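Long-range contact in Pvc1 (Photorhabdus asymbiotica subsp. asymbiotica, PDB 6J0B), which probably builds the inner tube of an extracellular contractile injection system, stacking with further copies of itself inside a contractile sheath: residues 29-43 with 55-68. Numbering follows the deposited sequence.
Sequences PFNSVSGLDISYDTI and MPGQSQSTNITLRK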
ATOM      1  N   PRO M  29     -24.728  -6.838 -29.329  1.00 20.71           N
ATOM      2  CA  PRO M  29     -25.383  -6.588 -28.039  1.00 20.71           C
ATOM      3  C   PRO M  29     -24.437  -6.846 -26.877  1.00 20.71           C
ATOM      4  O   PRO M  29     -23.800  -7.899 -26.795  1.00 20.71           O
ATOM      5  CB  PRO M  29     -26.549  -7.578 -28.040  1.00 20.71           C
ATOM      6  CG  PRO M  29     -26.124  -8.655 -28.958  1.00 20.71           C
ATOM      7  CD  PRO M  29     -25.286  -8.017 -30.010  1.00 20.71           C
ATOM      8  N   PHE M  30     -24.348  -5.879 -25.972  1.00 19.42           N
ATOM      9  CA  PHE M  30     -23.462  -5.968 -24.825  1.00 19.42           C
ATOM     10  C   PHE M  30     -24.265  -5.952 -23.536  1.00 19.42           C
ATOM     11  O   PHE M  30     -25.351  -5.378 -23.465  1.00 19.42           O
ATOM     12  CB  PHE M  30     -22.445  -4.830 -24.820  1.00 19.42           C
ATOM     13  CG  PHE M  30     -21.224  -5.122 -25.623  1.00 19.42           C
ATOM     14  CD1 PHE M  30     -20.201  -5.869 -25.087  1.00 19.42           C
ATOM     15  CD2 PHE M  30     -21.100  -4.664 -26.917  1.00 19.42           C
ATOM     16  CE1 PHE M  30     -19.079  -6.158 -25.822  1.00 19.42           C
ATOM     17  CE2 PHE M  30     -19.974  -4.941 -27.652  1.00 19.42           C
ATOM     18  CZ  PHE M  30     -18.964  -5.689 -27.101  1.00 19.42           C
ATOM     19  N   ASN M  31     -23.711  -6.594 -22.512  1.00 19.59           N
ATOM     20  CA  ASN M  31     -24.385  -6.651 -21.224  1.00 19.59           C
ATOM     21  C   ASN M  31     -24.161  -5.371 -20.431  1.00 19.59           C
ATOM     22  O   ASN M  31     -25.093  -4.843 -19.819  1.00 19.59           O
ATOM     23  CB  ASN M  31     -23.899  -7.867 -20.443  1.00 19.59           C
ATOM     24  CG  ASN M  31     -24.528  -7.973 -19.078  1.00 19.59           C
ATOM     25  OD1 ASN M  31     -25.687  -7.623 -18.886  1.00 19.59           O
ATOM     26  ND2 ASN M  31     -23.762  -8.460 -18.115  1.00 19.59           N
ATOM     27  N   SER M  32     -22.935  -4.856 -20.424  1.00 20.25           N
ATOM     28  CA  SER M  32     -22.647  -3.627 -19.706  1.00 20.25           C
ATOM     29  C   SER M  32     -21.439  -2.947 -20.327  1.00 20.25           C
ATOM     30  O   SER M  32     -20.580  -3.591 -20.927  1.00 20.25           O
ATOM     31  CB  SER M  32     -22.393  -3.883 -18.221  1.00 20.25           C
ATOM     32  OG  SER M  32     -21.014  -4.055 -17.971  1.00 20.25           O
ATOM     33  N   VAL M  33     -21.399  -1.623 -20.188  1.00 22.15           N
ATOM     34  CA  VAL M  33     -20.290  -0.787 -20.634  1.00 22.15           C
ATOM     35  C   VAL M  33     -19.820   0.029 -19.439  1.00 22.15           C
ATOM     36  O   VAL M  33     -20.641   0.579 -18.699  1.00 22.15           O
ATOM     37  CB  VAL M  33     -20.704   0.146 -21.792  1.00 22.15           C
ATOM     38  CG1 VAL M  33     -19.512   0.908 -22.327  1.00 22.15           C
ATOM     39  CG2 VAL M  33     -21.385  -0.622 -22.900  1.00 22.15           C
ATOM     40  N   SER M  34     -18.508   0.110 -19.240  1.00 22.20           N
ATOM     41  CA  SER M  34     -17.952   0.801 -18.086  1.00 22.20           C
ATOM     42  C   SER M  34     -16.798   1.701 -18.504  1.00 22.20           C
ATOM     43  O   SER M  34     -16.312   1.646 -19.633  1.00 22.20           O
ATOM     44  CB  SER M  34     -17.479  -0.193 -17.023  1.00 22.20           C
ATOM     45  OG  SER M  34     -16.727   0.466 -16.023  1.00 22.20           O
ATOM     46  N   GLY M  35     -16.351   2.530 -17.567  1.00 22.35           N
ATOM     47  CA  GLY M  35     -15.265   3.455 -17.863  1.00 22.35           C
ATOM     48  C   GLY M  35     -15.785   4.662 -18.613  1.00 22.35           C
ATOM     49  O   GLY M  35     -16.752   5.306 -18.188  1.00 22.35           O
ATOM     50  N   LEU M  36     -15.097   4.999 -19.706  1.00 22.20           N
ATOM     51  CA  LEU M  36     -15.577   5.907 -20.751  1.00 22.20           C
ATOM     52  C   LEU M  36     -15.709   7.349 -20.251  1.00 22.20           C
ATOM     53  O   LEU M  36     -16.613   8.087 -20.626  1.00 22.20           O
ATOM     54  CB  LEU M  36     -16.901   5.394 -21.338  1.00 22.20           C
ATOM     55  CG  LEU M  36     -17.385   5.807 -22.719  1.00 22.20           C
ATOM     56  CD1 LEU M  36     -16.295   5.509 -23.641  1.00 22.20           C
ATOM     57  CD2 LEU M  36     -18.597   5.030 -23.092  1.00 22.20           C
ATOM     58  N   ASP M  37     -14.764   7.775 -19.426  1.00 22.81           N
ATOM     59  CA  ASP M  37     -14.849   9.106 -18.849  1.00 22.81           C
ATOM     60  C   ASP M  37     -13.662   9.965 -19.258  1.00 22.81           C
ATOM     61  O   ASP M  37     -12.562   9.463 -19.489  1.00 22.81           O
ATOM     62  CB  ASP M  37     -14.945   9.045 -17.332  1.00 22.81           C
ATOM     63  CG  ASP M  37     -13.723   8.452 -16.688  1.00 22.81           C
ATOM     64  OD1 ASP M  37     -13.708   7.228 -16.462  1.00 22.81           O
ATOM     65  OD2 ASP M  37     -12.777   9.209 -16.397  1.00 22.81           O
ATOM     66  N   ILE M  38     -13.904  11.272 -19.336  1.00 20.95           N
ATOM     67  CA  ILE M  38     -12.857  12.263 -19.563  1.00 20.95           C
ATOM     68  C   ILE M  38     -12.090  12.465 -18.263  1.00 20.95           C
ATOM     69  O   ILE M  38     -12.606  12.169 -17.186  1.00 20.95           O
ATOM     70  CB  ILE M  38     -13.490  13.571 -20.075  1.00 20.95           C
ATOM     71  CG1 ILE M  38     -14.540  13.246 -21.129  1.00 20.95           C
ATOM     72  CG2 ILE M  38     -12.464  14.493 -20.693  1.00 20.95           C
ATOM     73  CD1 ILE M  38     -15.182  14.452 -21.735  1.00 20.95           C
ATOM     74  N   SER M  39     -10.834  12.906 -18.357  1.00 21.38           N
ATOM     75  CA  SER M  39     -10.033  13.252 -17.191  1.00 21.38           C
ATOM     76  C   SER M  39      -8.906  14.177 -17.619  1.00 21.38           C
ATOM     77  O   SER M  39      -8.483  14.173 -18.775  1.00 21.38           O
ATOM     78  CB  SER M  39      -9.458  12.018 -16.495  1.00 21.38           C
ATOM     79  OG  SER M  39      -8.934  12.361 -15.227  1.00 21.38           O
ATOM     80  N   TYR M  40      -8.428  14.984 -16.673  1.00 21.65           N
ATOM     81  CA  TYR M  40      -7.342  15.917 -16.944  1.00 21.65           C
ATOM     82  C   TYR M  40      -6.426  15.997 -15.736  1.00 21.65           C
ATOM     83  O   TYR M  40      -6.900  16.077 -14.600  1.00 21.65           O
ATOM     84  CB  TYR M  40      -7.870  17.315 -17.278  1.00 21.65           C
ATOM     85  CG  TYR M  40      -8.400  17.459 -18.677  1.00 21.65           C
ATOM     86  CD1 TYR M  40      -9.712  17.138 -18.974  1.00 21.65           C
ATOM     87  CD2 TYR M  40      -7.595  17.929 -19.699  1.00 21.65           C
ATOM     88  CE1 TYR M  40     -10.201  17.258 -20.246  1.00 21.65           C
ATOM     89  CE2 TYR M  40      -8.080  18.059 -20.981  1.00 21.65           C
ATOM     90  CZ  TYR M  40      -9.385  17.720 -21.246  1.00 21.65           C
ATOM     91  OH  TYR M  40      -9.890  17.842 -22.516  1.00 21.65           O
ATOM     92  N   ASP M  41      -5.123  15.977 -15.985  1.00 25.94           N
ATOM     93  CA  ASP M  41      -4.170  16.356 -14.958  1.00 25.94           C
ATOM     94  C   ASP M  41      -4.255  17.856 -14.721  1.00 25.94           C
ATOM     95  O   ASP M  41      -4.691  18.616 -15.585  1.00 25.94           O
ATOM     96  CB  ASP M  41      -2.754  15.976 -15.375  1.00 25.94           C
ATOM     97  CG  ASP M  41      -2.531  14.480 -15.393  1.00 25.94           C
ATOM     98  OD1 ASP M  41      -2.365  13.889 -14.306  1.00 25.94           O
ATOM     99  OD2 ASP M  41      -2.529  13.894 -16.494  1.00 25.94           O
ATOM    100  N   THR M  42      -3.860  18.285 -13.531  1.00 24.63           N
ATOM    101  CA  THR M  42      -3.890  19.697 -13.182  1.00 24.63           C
ATOM    102  C   THR M  42      -2.473  20.189 -12.954  1.00 24.63           C
ATOM    103  O   THR M  42      -1.687  19.539 -12.259  1.00 24.63           O
ATOM    104  CB  THR M  42      -4.736  19.949 -11.938  1.00 24.63           C
ATOM    105  OG1 THR M  42      -4.027  19.502 -10.778  1.00 24.63           O
ATOM    106  CG2 THR M  42      -6.051  19.206 -12.043  1.00 24.63           C
ATOM    107  N   ILE M  43      -2.154  21.332 -13.541  1.00 24.16           N
ATOM    108  CA  ILE M  43      -0.857  21.966 -13.387  1.00 24.16           C
ATOM    109  C   ILE M  43      -1.011  23.120 -12.411  1.00 24.16           C
ATOM    110  O   ILE M  43      -1.910  23.952 -12.566  1.00 24.16           O
ATOM    111  CB  ILE M  43      -0.317  22.457 -14.736  1.00 24.16           C
ATOM    112  CG1 ILE M  43      -0.553  21.423 -15.824  1.00 24.16           C
ATOM    113  CG2 ILE M  43       1.134  22.647 -14.646  1.00 24.16           C
ATOM    114  CD1 ILE M  43      -0.081  21.876 -17.182  1.00 24.16           C
ATOM    115  N   MET M  55      -4.342  25.173 -13.507  1.00 24.39           N
ATOM    116  CA  MET M  55      -4.599  25.035 -14.927  1.00 24.39           C
ATOM    117  C   MET M  55      -5.037  23.617 -15.239  1.00 24.39           C
ATOM    118  O   MET M  55      -4.650  22.678 -14.541  1.00 24.39           O
ATOM    119  CB  MET M  55      -3.344  25.352 -15.748  1.00 24.39           C
ATOM    120  CG  MET M  55      -3.052  26.811 -15.917  1.00 24.39           C
ATOM    121  SD  MET M  55      -1.351  27.071 -16.419  1.00 24.39           S
ATOM    122  CE  MET M  55      -0.521  26.694 -14.885  1.00 24.39           C
ATOM    123  N   PRO M  56      -5.849  23.430 -16.272  1.00 23.34           N
ATOM    124  CA  PRO M  56      -6.023  22.085 -16.815  1.00 23.34           C
ATOM    125  C   PRO M  56      -4.777  21.690 -17.578  1.00 23.34           C
ATOM    126  O   PRO M  56      -4.168  22.506 -18.271  1.00 23.34           O
ATOM    127  CB  PRO M  56      -7.226  22.224 -17.750  1.00 23.34           C
ATOM    128  CG  PRO M  56      -7.822  23.524 -17.436  1.00 23.34           C
ATOM    129  CD  PRO M  56      -6.737  24.395 -16.929  1.00 23.34           C
ATOM    130  N   GLY M  57      -4.391  20.433 -17.446  1.00 23.63           N
ATOM    131  CA  GLY M  57      -3.161  20.033 -18.081  1.00 23.63           C
ATOM    132  C   GLY M  57      -3.315  18.973 -19.138  1.00 23.63           C
ATOM    133  O   GLY M  57      -4.223  19.011 -19.972  1.00 23.63           O
ATOM    134  N   GLN M  58      -2.402  18.017 -19.092  1.00 26.31           N
ATOM    135  CA  GLN M  58      -2.334  16.944 -20.065  1.00 26.31           C
ATOM    136  C   GLN M  58      -3.506  15.994 -19.881  1.00 26.31           C
ATOM    137  O   GLN M  58      -3.803  15.571 -18.762  1.00 26.31           O
ATOM    138  CB  GLN M  58      -1.011  16.208 -19.895  1.00 26.31           C
ATOM    139  CG  GLN M  58      -0.701  15.218 -20.953  1.00 26.31           C
ATOM    140  CD  GLN M  58       0.047  15.829 -22.104  1.00 26.31           C
ATOM    141  OE1 GLN M  58       1.061  16.487 -21.915  1.00 26.31           O
ATOM    142  NE2 GLN M  58      -0.456  15.624 -23.308  1.00 26.31           N
ATOM    143  N   SER M  59      -4.176  15.670 -20.981  1.00 24.57           N
ATOM    144  CA  SER M  59      -5.311  14.761 -20.940  1.00 24.57           C
ATOM    145  C   SER M  59      -4.856  13.343 -20.623  1.00 24.57           C
ATOM    146  O   SER M  59      -3.699  12.975 -20.835  1.00 24.57           O
ATOM    147  CB  SER M  59      -6.046  14.787 -22.274  1.00 24.57           C
ATOM    148  OG  SER M  59      -7.024  13.770 -22.327  1.00 24.57           O
ATOM    149  N   GLN M  60      -5.777  12.543 -20.101  1.00 25.70           N
ATOM    150  CA  GLN M  60      -5.491  11.161 -19.751  1.00 25.70           C
ATOM    151  C   GLN M  60      -6.086  10.215 -20.783  1.00 25.70           C
ATOM    152  O   GLN M  60      -7.058  10.544 -21.466  1.00 25.70           O
ATOM    153  CB  GLN M  60      -6.037  10.818 -18.368  1.00 25.70           C
ATOM    154  CG  GLN M  60      -5.326  11.507 -17.232  1.00 25.70           C
ATOM    155  CD  GLN M  60      -5.499  10.770 -15.923  1.00 25.70           C
ATOM    156  OE1 GLN M  60      -5.662  11.383 -14.871  1.00 25.70           O
ATOM    157  NE2 GLN M  60      -5.456   9.444 -15.982  1.00 25.70           N
ATOM    158  N   SER M  61      -5.495   9.026 -20.884  1.00 24.80           N
ATOM    159  CA  SER M  61      -5.942   8.052 -21.868  1.00 24.80           C
ATOM    160  C   SER M  61      -7.229   7.388 -21.415  1.00 24.80           C
ATOM    161  O   SER M  61      -7.407   7.078 -20.235  1.00 24.80           O
ATOM    162  CB  SER M  61      -4.869   6.992 -22.106  1.00 24.80           C
ATOM    163  OG  SER M  61      -5.113   6.292 -23.313  1.00 24.80           O
ATOM    164  N   THR M  62      -8.124   7.160 -22.366  1.00 24.12           N
ATOM    165  CA  THR M  62      -9.440   6.617 -22.080  1.00 24.12           C
ATOM    166  C   THR M  62      -9.405   5.096 -22.104  1.00 24.12           C
ATOM    167  O   THR M  62      -8.944   4.497 -23.078  1.00 24.12           O
ATOM    168  CB  THR M  62     -10.456   7.129 -23.096  1.00 24.12           C
ATOM    169  OG1 THR M  62     -10.551   8.556 -23.002  1.00 24.12           O
ATOM    170  CG2 THR M  62     -11.794   6.516 -22.820  1.00 24.12           C
ATOM    171  N   ASN M  63      -9.909   4.477 -21.038  1.00 24.74           N
ATOM    172  CA  ASN M  63      -9.937   3.028 -20.909  1.00 24.74           C
ATOM    173  C   ASN M  63     -11.369   2.576 -20.654  1.00 24.74           C
ATOM    174  O   ASN M  63     -11.971   2.961 -19.650  1.00 24.74           O
ATOM    175  CB  ASN M  63      -9.007   2.578 -19.785  1.00 24.74           C
ATOM    176  CG  ASN M  63      -8.771   1.093 -19.790  1.00 24.74           C
ATOM    177  OD1 ASN M  63      -9.532   0.339 -19.193  1.00 24.74           O
ATOM    178  ND2 ASN M  63      -7.712   0.660 -20.462  1.00 24.74           N
ATOM    179  N   ILE M  64     -11.903   1.755 -21.560  1.00 21.48           N
ATOM    180  CA  ILE M  64     -13.297   1.321 -21.564  1.00 21.48           C
ATOM    181  C   ILE M  64     -13.334  -0.182 -21.330  1.00 21.48           C
ATOM    182  O   ILE M  64     -12.444  -0.903 -21.788  1.00 21.48           O
ATOM    183  CB  ILE M  64     -13.979   1.672 -22.905  1.00 21.48           C
ATOM    184  CG1 ILE M  64     -13.569   3.064 -23.363  1.00 21.48           C
ATOM    185  CG2 ILE M  64     -15.488   1.588 -22.820  1.00 21.48           C
ATOM    186  CD1 ILE M  64     -12.697   3.056 -24.584  1.00 21.48           C
ATOM    187  N   THR M  65     -14.362  -0.659 -20.630  1.00 22.80           N
ATOM    188  CA  THR M  65     -14.557  -2.086 -20.394  1.00 22.80           C
ATOM    189  C   THR M  65     -15.960  -2.484 -20.820  1.00 22.80           C
ATOM    190  O   THR M  65     -16.942  -2.052 -20.210  1.00 22.80           O
ATOM    191  CB  THR M  65     -14.336  -2.441 -18.926  1.00 22.80           C
ATOM    192  OG1 THR M  65     -13.026  -2.029 -18.524  1.00 22.80           O
ATOM    193  CG2 THR M  65     -14.464  -3.936 -18.727  1.00 22.80           C
ATOM    194  N   LEU M  66     -16.052  -3.320 -21.848  1.00 20.15           N
ATOM    195  CA  LEU M  66     -17.320  -3.829 -22.354  1.00 20.15           C
ATOM    196  C   LEU M  66     -17.492  -5.276 -21.918  1.00 20.15           C
ATOM    197  O   LEU M  66     -16.560  -6.073 -22.039  1.00 20.15           O
ATOM    198  CB  LEU M  66     -17.363  -3.742 -23.877  1.00 20.15           C
ATOM    199  CG  LEU M  66     -17.113  -2.437 -24.619  1.00 20.15           C
ATOM    200  CD1 LEU M  66     -16.584  -2.763 -25.983  1.00 20.15           C
ATOM    201  CD2 LEU M  66     -18.390  -1.683 -24.765  1.00 20.15           C
ATOM    202  N   ARG M  67     -18.682  -5.622 -21.439  1.00 21.44           N
ATOM    203  CA  ARG M  67     -18.969  -6.951 -20.914  1.00 21.44           C
ATOM    204  C   ARG M  67     -20.055  -7.618 -21.747  1.00 21.44           C
ATOM    205  O   ARG M  67     -21.035  -6.977 -22.125  1.00 21.44           O
ATOM    206  CB  ARG M  67     -19.404  -6.869 -19.455  1.00 21.44           C
ATOM    207  CG  ARG M  67     -19.616  -8.200 -18.791  1.00 21.44           C
ATOM    208  CD  ARG M  67     -20.403  -8.050 -17.513  1.00 21.44           C
ATOM    209  NE  ARG M  67     -19.681  -7.258 -16.527  1.00 21.44           N
ATOM    210  CZ  ARG M  67     -18.810  -7.765 -15.663  1.00 21.44           C
ATOM    211  NH1 ARG M  67     -18.554  -9.065 -15.667  1.00 21.44           N
ATOM    212  NH2 ARG M  67     -18.197  -6.973 -14.796  1.00 21.44           N
ATOM    213  N   LYS M  68     -19.887  -8.911 -22.020  1.00 19.36           N
ATOM    214  CA  LYS M  68     -20.730  -9.599 -22.988  1.00 19.36           C
ATOM    215  C   LYS M  68     -20.747 -11.087 -22.680  1.00 19.36           C
ATOM    216  O   LYS M  68     -19.711 -11.664 -22.351  1.00 19.36           O
ATOM    217  CB  LYS M  68     -20.205  -9.362 -24.402  1.00 19.36           C
ATOM    218  CG  LYS M  68     -21.021  -9.970 -25.502  1.00 19.36           C
ATOM    219  CD  LYS M  68     -20.223 -10.023 -26.772  1.00 19.36           C
ATOM    220  CE  LYS M  68     -21.052 -10.607 -27.877  1.00 19.36           C
ATOM    221  NZ  LYS M  68     -22.342  -9.892 -27.966  1.00 19.36           N
TER
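Phe30 lays one face of its ring over Leu66, with CE1 3.5 Å from Leu66 CB, while CD1 brings the ring edge to the carbonyl O of Arg67. The Lys68 side chain runs at about a right angle to that of Phe30, its CB beside CD1; it is extended as far as CE and turns only at its last torsion (chi4 52°), which delivers NZ to the carbonyl O of Pro29 in a 2.7 Å hydrogen bond. On the side of the sheet where Leu66 lies, CD2 of Leu66 also reaches both methyls of Val33, and next to them Leu36, from the loop, brings CD1 to Ile64 CG1 at 3.7 Å; Val21, Ile96 and Val112 continue this apolar layer, consistent with the barrel of the gp19-like tail tube family. Across the other side, Asn31 and Arg67 lie side by side, ND2 of Asn31 3.4 Å from CD of Arg67, with the amide and guanidinium planes 77° apart, and the guanidinium goes on to a salt bridge with Glu136. Asn31 and Ser32 together face Arg67 in a classic beta bulge: Arg67 O accepts from Asn31 N at 2.7 Å and, weakly, from Ser32 N. Beyond the loop 36-39 the pairing resumes in the long hairpin of strands 40-46 and 52-69, where a second bulge shifts the register by one between Tyr40 and Thr42. There the Tyr40 ring turns its edge to Gly57 O, and Ile43 packs CG1 and CD1 on Gly57 CA, each at 3.7 Å. Ile43 and Met55, paired by two backbone hydrogen bonds, also pack on Ile132 of a neighbouring subunit, while Ser32 and Val33 extend the sheet into a strand of another subunit.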